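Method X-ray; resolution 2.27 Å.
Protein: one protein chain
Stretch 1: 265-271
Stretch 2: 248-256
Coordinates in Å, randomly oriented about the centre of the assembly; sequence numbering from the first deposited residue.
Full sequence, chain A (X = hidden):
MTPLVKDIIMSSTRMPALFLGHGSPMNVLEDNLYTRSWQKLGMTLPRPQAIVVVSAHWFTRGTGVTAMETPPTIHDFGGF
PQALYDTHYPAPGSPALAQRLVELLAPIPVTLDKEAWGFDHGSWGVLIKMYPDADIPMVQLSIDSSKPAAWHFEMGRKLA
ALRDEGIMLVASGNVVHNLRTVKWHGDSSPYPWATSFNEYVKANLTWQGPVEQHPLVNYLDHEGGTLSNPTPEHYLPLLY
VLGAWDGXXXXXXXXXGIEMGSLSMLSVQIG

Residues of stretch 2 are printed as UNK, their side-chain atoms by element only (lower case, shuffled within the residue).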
# COMPACT_ATOMS: atom_id res chain seq x y z
N MSE A 265 2.50 9.60 -15.96
CA MSE A 265 3.71 8.79 -15.79
C MSE A 265 4.92 9.62 -16.14
O MSE A 265 6.03 9.10 -16.28
CB MSE A 265 3.65 7.52 -16.66
CG MSE A 265 2.68 6.41 -16.24
SE MSE A 265 2.68 5.79 -14.35
CE MSE A 265 2.68 3.87 -14.60
N LEU A 266 4.70 10.92 -16.28
CA LEU A 266 5.75 11.87 -16.52
C LEU A 266 6.92 11.78 -15.52
O LEU A 266 6.77 12.15 -14.34
CB LEU A 266 5.18 13.28 -16.49
CG LEU A 266 6.18 14.40 -16.76
CD1 LEU A 266 6.79 14.27 -18.17
CD2 LEU A 266 5.49 15.69 -16.63
N SER A 267 8.06 11.30 -16.03
CA SER A 267 9.34 11.30 -15.33
C SER A 267 10.27 12.45 -15.74
O SER A 267 10.25 12.91 -16.89
CB SER A 267 10.00 9.96 -15.52
OG SER A 267 9.10 8.96 -15.06
N VAL A 268 11.08 12.94 -14.79
CA VAL A 268 11.92 14.12 -15.01
C VAL A 268 13.34 13.86 -14.50
O VAL A 268 13.54 13.40 -13.38
CB VAL A 268 11.30 15.39 -14.36
CG1 VAL A 268 12.22 16.63 -14.52
CG2 VAL A 268 9.89 15.65 -14.93
N GLN A 269 14.34 14.14 -15.35
CA GLN A 269 15.74 14.02 -14.95
C GLN A 269 16.36 15.41 -14.87
O GLN A 269 16.24 16.21 -15.80
CB GLN A 269 16.54 13.09 -15.88
CG GLN A 269 17.99 12.86 -15.39
CD GLN A 269 18.82 11.92 -16.26
OE1 GLN A 269 18.37 10.83 -16.65
NE2 GLN A 269 20.06 12.33 -16.54
N ILE A 270 16.96 15.73 -13.73
CA ILE A 270 17.66 16.99 -13.56
C ILE A 270 19.15 16.68 -13.65
O ILE A 270 19.66 15.87 -12.88
CB ILE A 270 17.33 17.67 -12.21
CG1 ILE A 270 15.85 18.09 -12.15
CG2 ILE A 270 18.32 18.79 -11.90
CD1 ILE A 270 15.52 19.48 -12.60
N GLY A 271 19.82 17.30 -14.61
CA GLY A 271 21.26 17.10 -14.83
C GLY A 271 21.61 15.70 -15.30
O GLY A 271 22.69 15.20 -14.95
N UNK A 248 20.96 25.72 -15.27
CA UNK A 248 21.94 25.58 -16.34
C UNK A 248 21.98 24.19 -16.95
O UNK A 248 21.89 24.02 -18.18
n UNK A 248 23.61 28.19 -18.68
c UNK A 248 23.34 25.97 -15.83
c UNK A 248 23.59 27.99 -17.36
o UNK A 248 23.09 28.80 -16.57
c UNK A 248 24.21 26.66 -16.87
N UNK A 249 22.13 23.18 -16.10
CA UNK A 249 22.25 21.80 -16.54
C UNK A 249 20.99 21.41 -17.34
O UNK A 249 19.96 22.09 -17.25
o UNK A 249 22.50 19.81 -12.54
c UNK A 249 21.65 20.67 -12.87
c UNK A 249 21.26 20.82 -14.34
c UNK A 249 22.46 20.90 -15.31
o UNK A 249 21.09 21.42 -12.04
N UNK A 250 21.07 20.36 -18.17
CA UNK A 250 19.83 19.97 -18.87
C UNK A 250 18.75 19.42 -17.94
O UNK A 250 19.05 18.89 -16.86
c UNK A 250 20.30 18.87 -19.84
c UNK A 250 21.62 18.38 -19.28
c UNK A 250 22.23 19.54 -18.55
N UNK A 251 17.50 19.59 -18.35
CA UNK A 251 16.35 18.89 -17.78
C UNK A 251 15.82 17.97 -18.88
O UNK A 251 15.52 18.42 -19.98
c UNK A 251 15.23 19.85 -17.30
c UNK A 251 14.62 21.64 -15.57
c UNK A 251 15.70 20.71 -16.13
c UNK A 251 13.96 19.07 -16.92
N UNK A 252 15.72 16.69 -18.54
CA UNK A 252 15.37 15.60 -19.44
C UNK A 252 14.02 15.02 -19.01
O UNK A 252 13.61 15.17 -17.85
o UNK A 252 17.73 15.00 -19.53
c UNK A 252 16.42 14.47 -19.29
c UNK A 252 16.17 13.31 -20.25
N UNK A 253 13.34 14.36 -19.95
CA UNK A 253 12.15 13.55 -19.69
C UNK A 253 12.41 12.14 -20.20
O UNK A 253 12.08 11.83 -21.33
c UNK A 253 10.86 14.17 -20.31
c UNK A 253 9.63 16.42 -20.42
c UNK A 253 10.49 15.47 -19.59
c UNK A 253 9.68 13.19 -20.24
N UNK A 254 13.00 11.27 -19.34
CA UNK A 254 13.38 9.89 -19.65
C UNK A 254 12.21 8.99 -20.06
O UNK A 254 12.44 7.96 -20.71
c UNK A 254 13.95 9.38 -18.33
c UNK A 254 13.41 10.26 -17.31
c UNK A 254 13.35 11.60 -17.95
N UNK A 255 10.99 9.37 -19.67
CA UNK A 255 9.79 8.62 -20.02
C UNK A 255 8.53 9.40 -19.63
O UNK A 255 8.58 10.27 -18.75
c UNK A 255 9.41 7.15 -17.96
c UNK A 255 9.84 7.18 -19.43
c UNK A 255 9.04 6.18 -20.30
N UNK A 256 7.43 9.21 -20.33
CA UNK A 256 6.24 9.97 -20.06
C UNK A 256 5.10 9.20 -20.63
O UNK A 256 5.30 8.24 -21.31
o UNK A 256 5.10 13.59 -22.57
c UNK A 256 6.31 11.35 -20.66
o UNK A 256 7.05 12.98 -23.30
c UNK A 256 5.82 11.41 -22.07
c UNK A 256 6.00 12.76 -22.69

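Position 248 carries three carbons in a row, the last bearing one oxygen and one nitrogen; this is the amide of Gln248. It is exposed and touches nothing on stretch 1, a setting that suits a polar side chain.

Position 249 again has three carbons, but the last bears two oxygens, a carboxylate, and the chain lies against Gly271: Glu249. Its CG is 3.8 Å from Gly271 CA. A CB on Gly271 would fall 2.7 Å from Glu249 OE1, so the bare glycine, whose positive phi also favours that residue, leaves the carboxylate room. Both oxygens are hydrogen-bonded, OE1 elsewhere in the structure and OE2 just beyond one of the stretches, so the charge is satisfied while the aliphatic part packs on Gly271.

At position 250 three carbons close a ring onto the backbone nitrogen, and the backbone O receives Gly271 N at 2.9 Å: Pro250. Lacking an N-H, it can only accept through its backbone.

Four carbons at position 251 fork at the first, with one arm two carbons long, and meet Ile270 and Val268: Ile251. Its CG1 lies 3.7 Å from Ile270 CD1 and its CG2 3.8 Å from Val268 CG1, so a branched apolar chain fits this greasy face.

Position 252 has one carbon carrying an oxygen and a methyl carbon, with its CB 3.7 Å from Gln269 CB: Thr252. It lies on the face opposite Ile251. A beta-branched residue is at ease in a strand, and here the backbone N and O both bond to Gln269.

Position 253 repeats the four-carbon fork with its longer arm, touching Leu266, hence Ile253. Its CG2 is 3.7 Å from Leu266 CD1, giving that leucine an apolar partner.

At position 254 three carbons again close a ring onto the backbone nitrogen, against Ser267: Pro254. Its CD sits 3.5 Å from Ser267 O and its CG 3.9 Å from Ser267 CB; with no N-H to offer, it makes contact through its ring.

Position 255 shows one carbon bearing two others, one arm close to the Ser267 hydroxyl: Val255. Its CG1 lies 3.4 Å from Ser267 OG, and its compact side chain is buried.

Position 256 has three carbons ending in two oxygens, its CB 3.9 Å from Leu266 CD1: Glu256. The carboxylate finds a hydrogen bond elsewhere in the structure.

The two stretches run antiparallel, and the backbone holds them together. Thr252 N to Gln269 O and Gln269 N to Thr252 O, both 2.8 Å and nearly straight, form a reciprocal pair. Gly271 N to Pro250 O continues the register; beyond Pro254 it slips by one residue, and Ser267 N bonds to Val255 O (3.0 Å). Apolar contacts among Val268, Ile270 and Ile251 reinforce it, and 650 Å² is buried in all.

Stretch 2, residues 248-256: QEPITIPVE
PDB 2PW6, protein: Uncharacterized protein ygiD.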